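Local coordinates for protein VP24 (White spot syndrome virus, PDB 5HLJ) that serves as a major envelope protein of the virion, probably held in the viral membrane by a transmembrane helix, at residues R30-F34 and D78-N84; N35-G39 and V51-G55; D67-L73 and Y94-N100. All coordinates share one frame. Residue numbers count along the deposited sequence, not the author numbering.

Interaction 1: residues R30-F34 and D78-N84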
# COMPACT_ATOMS: atom_id res chain seq x y z
N ARG A 30 7.23 18.40 -19.56
CA ARG A 30 8.30 18.28 -20.56
C ARG A 30 9.33 17.22 -20.14
O ARG A 30 10.16 17.44 -19.26
CB ARG A 30 8.98 19.64 -20.77
CG ARG A 30 9.90 19.68 -21.98
CD ARG A 30 9.52 20.82 -22.94
NE ARG A 30 10.33 20.80 -24.16
CZ ARG A 30 10.68 21.89 -24.85
NH1 ARG A 30 10.28 23.09 -24.46
NH2 ARG A 30 11.42 21.76 -25.95
N GLY A 31 9.27 16.07 -20.80
CA GLY A 31 10.17 14.97 -20.47
C GLY A 31 9.41 13.79 -19.90
O GLY A 31 9.96 12.69 -19.80
N ASN A 32 8.14 14.03 -19.53
CA ASN A 32 7.27 13.00 -18.98
C ASN A 32 7.92 12.32 -17.77
O ASN A 32 8.00 11.10 -17.70
CB ASN A 32 6.92 11.97 -20.06
CG ASN A 32 5.94 12.51 -21.08
OD1 ASN A 32 6.28 13.34 -21.92
ND2 ASN A 32 4.71 12.02 -21.03
N HIS A 33 8.38 13.13 -16.82
CA HIS A 33 9.07 12.61 -15.65
C HIS A 33 8.41 12.98 -14.32
O HIS A 33 7.57 13.89 -14.25
CB HIS A 33 10.51 13.11 -15.61
CG HIS A 33 11.44 12.35 -16.51
ND1 HIS A 33 11.96 12.89 -17.66
CD2 HIS A 33 11.94 11.10 -16.41
CE1 HIS A 33 12.75 12.00 -18.24
NE2 HIS A 33 12.76 10.91 -17.49
N PHE A 34 8.80 12.28 -13.27
CA PHE A 34 8.59 12.75 -11.92
C PHE A 34 9.90 13.34 -11.47
O PHE A 34 10.95 12.89 -11.90
CB PHE A 34 8.14 11.63 -10.98
CG PHE A 34 6.68 11.35 -11.02
CD1 PHE A 34 5.78 12.26 -10.49
CD2 PHE A 34 6.21 10.18 -11.59
CE1 PHE A 34 4.42 12.00 -10.52
CE2 PHE A 34 4.85 9.92 -11.63
CZ PHE A 34 3.96 10.83 -11.10
N ASP A 78 16.29 9.37 -20.69
CA ASP A 78 16.23 8.85 -19.33
C ASP A 78 14.86 8.19 -19.08
O ASP A 78 14.06 8.69 -18.30
CB ASP A 78 16.50 9.96 -18.31
CG ASP A 78 17.92 10.52 -18.39
OD1 ASP A 78 18.85 9.79 -18.82
OD2 ASP A 78 18.12 11.70 -18.00
N HIS A 79 14.61 7.07 -19.77
CA HIS A 79 13.33 6.37 -19.73
C HIS A 79 13.51 4.88 -19.96
O HIS A 79 14.07 4.48 -20.98
CB HIS A 79 12.37 6.89 -20.81
CG HIS A 79 11.71 8.18 -20.49
ND1 HIS A 79 10.60 8.27 -19.68
CD2 HIS A 79 11.96 9.45 -20.92
CE1 HIS A 79 10.21 9.53 -19.59
NE2 HIS A 79 11.03 10.27 -20.34
N THR A 80 12.99 4.05 -19.06
CA THR A 80 12.92 2.62 -19.35
C THR A 80 11.57 2.29 -19.97
O THR A 80 11.31 1.14 -20.34
CB THR A 80 13.10 1.76 -18.11
OG1 THR A 80 12.07 2.10 -17.17
CG2 THR A 80 14.47 2.00 -17.49
N LEU A 81 10.72 3.30 -20.07
CA LEU A 81 9.32 3.13 -20.45
C LEU A 81 8.96 3.96 -21.69
O LEU A 81 9.39 5.10 -21.82
CB LEU A 81 8.43 3.56 -19.29
CG LEU A 81 7.75 2.59 -18.32
CD1 LEU A 81 8.48 1.26 -18.15
CD2 LEU A 81 7.51 3.30 -16.98
N ASN A 82 8.15 3.40 -22.58
CA ASN A 82 7.62 4.17 -23.70
C ASN A 82 6.54 5.11 -23.23
O ASN A 82 5.37 4.75 -23.21
CB ASN A 82 7.02 3.28 -24.80
CG ASN A 82 8.02 2.34 -25.41
OD1 ASN A 82 9.24 2.51 -25.28
ND2 ASN A 82 7.50 1.33 -26.10
N VAL A 83 6.91 6.32 -22.86
CA VAL A 83 5.89 7.31 -22.59
C VAL A 83 5.49 8.02 -23.88
O VAL A 83 6.31 8.22 -24.78
CB VAL A 83 6.37 8.33 -21.56
CG1 VAL A 83 6.44 7.67 -20.16
CG2 VAL A 83 7.70 8.90 -21.98
N ASN A 84 4.22 8.38 -23.97
CA ASN A 84 3.74 9.18 -25.07
C ASN A 84 4.10 10.64 -24.82
O ASN A 84 3.39 11.37 -24.10
CB ASN A 84 2.22 8.99 -25.25
CG ASN A 84 1.64 9.85 -26.36
OD1 ASN A 84 2.36 10.56 -27.07
ND2 ASN A 84 0.32 9.78 -26.53

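Interaction 2: residues N35-G39 and V51-G55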
# COMPACT_ATOMS: atom_id res chain seq x y z
N ASN A 35 9.85 14.32 -10.59
CA ASN A 35 11.06 14.98 -10.12
C ASN A 35 11.05 15.14 -8.60
O ASN A 35 10.07 15.63 -8.03
CB ASN A 35 11.19 16.35 -10.81
CG ASN A 35 12.58 16.95 -10.67
OD1 ASN A 35 13.57 16.23 -10.58
ND2 ASN A 35 12.64 18.27 -10.65
N PHE A 36 12.12 14.69 -7.94
CA PHE A 36 12.20 14.82 -6.48
C PHE A 36 12.18 16.28 -6.03
O PHE A 36 12.61 17.16 -6.77
CB PHE A 36 13.46 14.16 -5.93
CG PHE A 36 13.43 12.66 -5.97
CD1 PHE A 36 12.42 11.94 -5.33
CD2 PHE A 36 14.45 11.95 -6.61
CE1 PHE A 36 12.40 10.55 -5.35
CE2 PHE A 36 14.45 10.56 -6.64
CZ PHE A 36 13.41 9.86 -6.00
N VAL A 37 11.69 16.52 -4.82
CA VAL A 37 12.01 17.74 -4.09
C VAL A 37 13.26 17.43 -3.27
O VAL A 37 13.31 16.42 -2.56
CB VAL A 37 10.85 18.18 -3.17
CG1 VAL A 37 11.31 19.30 -2.24
CG2 VAL A 37 9.64 18.60 -3.99
N ASN A 38 14.28 18.27 -3.37
CA ASN A 38 15.53 17.97 -2.67
C ASN A 38 15.37 18.22 -1.18
O ASN A 38 14.51 19.00 -0.76
CB ASN A 38 16.69 18.80 -3.23
CG ASN A 38 16.45 20.28 -3.12
OD1 ASN A 38 15.63 20.85 -3.85
ND2 ASN A 38 17.15 20.93 -2.20
N GLY A 39 16.18 17.54 -0.37
CA GLY A 39 16.06 17.63 1.07
C GLY A 39 16.64 16.38 1.69
O GLY A 39 17.33 15.61 1.01
N VAL A 51 18.36 13.49 -0.61
CA VAL A 51 17.82 13.66 -1.93
C VAL A 51 18.49 14.85 -2.61
O VAL A 51 18.12 16.00 -2.36
CB VAL A 51 16.29 13.87 -1.88
CG1 VAL A 51 15.71 14.00 -3.27
CG2 VAL A 51 15.62 12.71 -1.13
N ALA A 52 19.47 14.57 -3.48
CA ALA A 52 20.21 15.62 -4.19
C ALA A 52 19.35 16.35 -5.21
O ALA A 52 18.22 15.96 -5.50
CB ALA A 52 21.44 15.03 -4.87
N GLY A 53 19.89 17.43 -5.77
CA GLY A 53 19.20 18.14 -6.84
C GLY A 53 19.06 17.30 -8.11
O GLY A 53 19.78 16.33 -8.32
N GLN A 54 18.12 17.69 -8.97
CA GLN A 54 17.88 16.97 -10.20
C GLN A 54 19.12 16.82 -11.07
O GLN A 54 19.97 17.71 -11.13
CB GLN A 54 16.78 17.66 -11.00
CG GLN A 54 17.12 19.09 -11.35
CD GLN A 54 15.89 19.88 -11.78
OE1 GLN A 54 14.91 19.99 -11.03
NE2 GLN A 54 15.93 20.43 -12.99
N GLY A 55 19.22 15.68 -11.75
CA GLY A 55 20.28 15.43 -12.71
C GLY A 55 21.69 15.36 -12.16
O GLY A 55 22.66 15.55 -12.90

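Interaction 3: residues D67-L73 and Y94-N100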
# COMPACT_ATOMS: atom_id res chain seq x y z
N ASP A 67 23.63 8.37 3.84
CA ASP A 67 23.85 6.94 3.74
C ASP A 67 23.23 6.36 2.46
O ASP A 67 23.71 5.34 1.93
CB ASP A 67 23.27 6.25 4.98
CG ASP A 67 23.96 6.68 6.27
OD1 ASP A 67 25.05 6.16 6.55
OD2 ASP A 67 23.40 7.55 6.99
N ILE A 68 22.17 7.01 1.99
CA ILE A 68 21.47 6.64 0.77
C ILE A 68 21.22 7.94 -0.01
O ILE A 68 20.61 8.87 0.54
CB ILE A 68 20.13 5.92 1.06
CG1 ILE A 68 20.37 4.61 1.82
CG2 ILE A 68 19.38 5.64 -0.21
CD1 ILE A 68 19.10 3.97 2.35
N ILE A 69 21.71 8.02 -1.24
CA ILE A 69 21.65 9.25 -2.01
C ILE A 69 20.81 9.05 -3.26
O ILE A 69 21.07 8.12 -4.04
CB ILE A 69 23.06 9.75 -2.45
CG1 ILE A 69 24.11 9.43 -1.38
CG2 ILE A 69 23.04 11.25 -2.79
CD1 ILE A 69 23.93 10.20 -0.09
N LEU A 70 19.84 9.92 -3.47
CA LEU A 70 18.96 9.79 -4.61
C LEU A 70 18.99 11.04 -5.48
O LEU A 70 19.11 12.16 -4.97
CB LEU A 70 17.52 9.54 -4.17
CG LEU A 70 17.18 8.36 -3.26
CD1 LEU A 70 17.35 8.73 -1.79
CD2 LEU A 70 15.76 7.94 -3.55
N THR A 71 18.85 10.84 -6.79
CA THR A 71 18.60 11.93 -7.73
C THR A 71 17.61 11.46 -8.80
O THR A 71 17.65 10.31 -9.24
CB THR A 71 19.92 12.44 -8.39
OG1 THR A 71 19.63 13.56 -9.24
CG2 THR A 71 20.58 11.35 -9.23
N SER A 72 16.69 12.32 -9.19
CA SER A 72 15.83 12.04 -10.33
C SER A 72 16.42 12.70 -11.57
O SER A 72 16.91 13.83 -11.50
CB SER A 72 14.40 12.53 -10.07
OG SER A 72 14.38 13.89 -9.68
N LEU A 73 16.42 11.97 -12.68
CA LEU A 73 16.97 12.47 -13.95
C LEU A 73 15.85 12.91 -14.87
O LEU A 73 14.76 12.35 -14.85
CB LEU A 73 17.84 11.41 -14.65
CG LEU A 73 19.01 10.80 -13.86
CD1 LEU A 73 19.94 9.98 -14.76
CD2 LEU A 73 19.79 11.86 -13.08
N TYR A 94 12.76 8.28 -13.12
CA TYR A 94 14.00 7.61 -13.47
C TYR A 94 15.05 8.10 -12.49
O TYR A 94 15.59 9.22 -12.63
CB TYR A 94 14.41 7.89 -14.93
CG TYR A 94 15.59 7.06 -15.40
CD1 TYR A 94 15.40 5.94 -16.21
CD2 TYR A 94 16.89 7.38 -15.02
CE1 TYR A 94 16.50 5.17 -16.64
CE2 TYR A 94 17.97 6.62 -15.42
CZ TYR A 94 17.78 5.52 -16.23
OH TYR A 94 18.89 4.79 -16.61
N ALA A 95 15.33 7.29 -11.47
CA ALA A 95 16.17 7.74 -10.38
C ALA A 95 17.47 6.96 -10.28
O ALA A 95 17.53 5.78 -10.62
CB ALA A 95 15.42 7.64 -9.05
N ARG A 96 18.51 7.65 -9.81
CA ARG A 96 19.79 7.02 -9.52
C ARG A 96 19.95 7.04 -8.01
O ARG A 96 19.79 8.09 -7.37
CB ARG A 96 20.95 7.73 -10.23
CG ARG A 96 20.80 7.80 -11.76
CD ARG A 96 21.15 6.47 -12.44
NE ARG A 96 22.58 6.17 -12.34
CZ ARG A 96 23.10 4.96 -12.49
NH1 ARG A 96 22.31 3.92 -12.75
NH2 ARG A 96 24.41 4.76 -12.37
N VAL A 97 20.22 5.89 -7.43
CA VAL A 97 20.23 5.75 -5.99
C VAL A 97 21.53 5.13 -5.52
O VAL A 97 21.83 3.99 -5.85
CB VAL A 97 19.03 4.90 -5.47
CG1 VAL A 97 19.05 4.81 -3.94
CG2 VAL A 97 17.72 5.49 -5.94
N TYR A 98 22.28 5.89 -4.73
CA TYR A 98 23.51 5.40 -4.15
C TYR A 98 23.24 4.79 -2.78
O TYR A 98 22.84 5.48 -1.85
CB TYR A 98 24.54 6.53 -4.03
CG TYR A 98 25.90 6.09 -3.54
CD1 TYR A 98 26.45 4.89 -3.97
CD2 TYR A 98 26.65 6.90 -2.68
CE1 TYR A 98 27.70 4.48 -3.53
CE2 TYR A 98 27.90 6.49 -2.24
CZ TYR A 98 28.42 5.29 -2.66
OH TYR A 98 29.67 4.88 -2.23
N ASN A 99 23.45 3.48 -2.69
CA ASN A 99 23.32 2.75 -1.44
C ASN A 99 24.69 2.61 -0.79
O ASN A 99 25.50 1.74 -1.17
CB ASN A 99 22.68 1.38 -1.66
CG ASN A 99 22.62 0.54 -0.38
OD1 ASN A 99 22.81 1.06 0.73
ND2 ASN A 99 22.34 -0.75 -0.52
N ASN A 100 24.95 3.47 0.19
CA ASN A 100 26.21 3.43 0.92
C ASN A 100 25.99 2.96 2.36
O ASN A 100 26.61 3.48 3.28
CB ASN A 100 26.88 4.81 0.90
CG ASN A 100 28.38 4.73 1.15
OD1 ASN A 100 29.00 3.66 1.08
ND2 ASN A 100 28.98 5.87 1.43
O HOH W 1 13.68 10.84 -12.90

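Interaction 1: residues R30-F34 and D78-N84
Gly31 opens the contact from the turn that leads into strand 33-42. Its backbone angles (phi 114°, psi -13°) would drive a CB against the preceding carbonyl oxygen, so a residue without a side chain fits here. Gly31 O accepts a hydrogen bond from His79 NE2 at 2.7 Å, while the other ring nitrogen of His79 is bonded to Glu92. Asn32 follows with positive phi, a conformation asparagine tolerates well. Asn32 CB packs on Val83 CG2 at 3.7 Å, and its amide ND2 is bonded mainly to the carbonyls of Glu90 and Glu87, with a weak, 3.4 Å hydrogen bond from Asn32 ND2 to Asn84 O. His33 then does two jobs with one flat ring: NE2 donates a nearly straight hydrogen bond to Asp78 O (2.7 Å), and the ring lies over His79 in an offset stack, centroids 4.1 Å apart and planes at 23°. The irregular 78-84 loop is thereby tied by side chains rather than by strand pairing, while Asn82 reaches Arg121 and Glu122 of the second subunit. Asn32 and His33 together face Val28, forming a G1 beta bulge where strand 33-42 pairs antiparallel with strand 19-28.

Interaction 2: residues N35-G39 and V51-G55
A single antiparallel beta bridge, joining Gly39 of strand 33-42 to Val51 at the end of strand 48-51, anchors this part of a beta hairpin. It is a hydrogen-bonded pair: Gly39 N donates to Val51 O at 3.2 Å and Val51 N to Gly39 O at 2.9 Å, so both residues have their backbone N and O satisfied. Glycine suits the position because phi 155° and psi -166° would jam a CB against the carbonyl before it. Val51 O also receives a CA-H...O contact from Asn38 CA at 3.3 Å. Beyond the bridge the chains separate, to 7.1 Å between the CA atoms of Asn35 and Gln54, and the amide side chains of Asn35 and the longer Gln54 span the gap: Asn35 ND2 donates to Gln54 OE1 at 2.9 Å. Asparagine supplies an acceptor as well, since Asn35 OD1 bonds to the hydroxyl of Ser72, which also meets the backbone N of Phe36. On the 51-55 side, Ala52 pairs through its backbone with Leu70, and Gly53 O is bonded to the hydroxyls of Thr71 and Thr56. Asn38 turns its amide outward, where ND2 bonds to Glu179 O of the third subunit, whose strand also continues the sheet at Gly39. Beneath these polar links the apolar side chains close up, with Phe36 CB 3.5 Å from Val51 CG1.

Interaction 3: residues D67-L73 and Y94-N100
Strands 68-72 and 94-99 run antiparallel, their axes 4.5 Å apart at closest approach and their directions at 170°. The ladder is regular: Ile69 and Tyr98 exchange two hydrogen bonds (Ile69 N to Tyr98 O 2.8 Å, Tyr98 N to Ile69 O 2.6 Å), as do Thr71 and Arg96 (Thr71 N to Arg96 O 3.0 Å, Arg96 N to Thr71 O 2.9 Å). Asn100 N to Asp67 O (2.8 Å) and Leu73 N to Tyr94 O (2.9 Å) extend it at its ends. A water accepts from Tyr94 N at 2.7 Å and donates to Leu73 O at 2.7 Å and Tyr94 O at 2.5 Å. Ile68, Leu70 and Ser72 share one face with Asn99, Val97 and Ala95. There the branched Val97 fills the space between two neighbours, CG1 lying 3.8 Å from Ile68 CG2 and CG2 lying 3.9 Å from Leu70 CD2. On the opposite face Ile69 CG1 meets the ring edge of Tyr98 at CD2 (3.8 Å), and Thr71 CG2 rests on Arg96 CB (3.8 Å); the aliphatic part of Arg96 packs while its guanidinium forms a salt bridge with Asp58. Leu61 of helix 58-61 touches Ile69 and Thr71 on that face. Within the sheet, strand 48-51 flanks strand 68-72 in parallel, and strand 141-151 flanks strand 90-99 antiparallel.

Interactions 2 and 3 lie close together, about 9 Å between centres, whereas interaction 1 is about 17 Å from interaction 2 and 18 Å from interaction 3. Strand 33-42 is common to interactions 1 and 2, whose first segments follow directly in sequence. Interaction 2 is complete before interaction 3 begins, but the segments of interactions 1 and 3 alternate along the chain, so 78-84 falls between 67-73 and 94-100. Interactions 2 and 3 belong to one large mixed sheet, and interaction 1 ties the 78-84 loop to the start of its strand 33-42. Ala52 N and Leu70 O, 2.9 Å apart, join interactions 2 and 3, while Leu73 packs against His33 and Asp78. Interaction 3 is internal to its chain; interactions 1 and 2 face different subunits, coupling the sheet to the three-chain assembly.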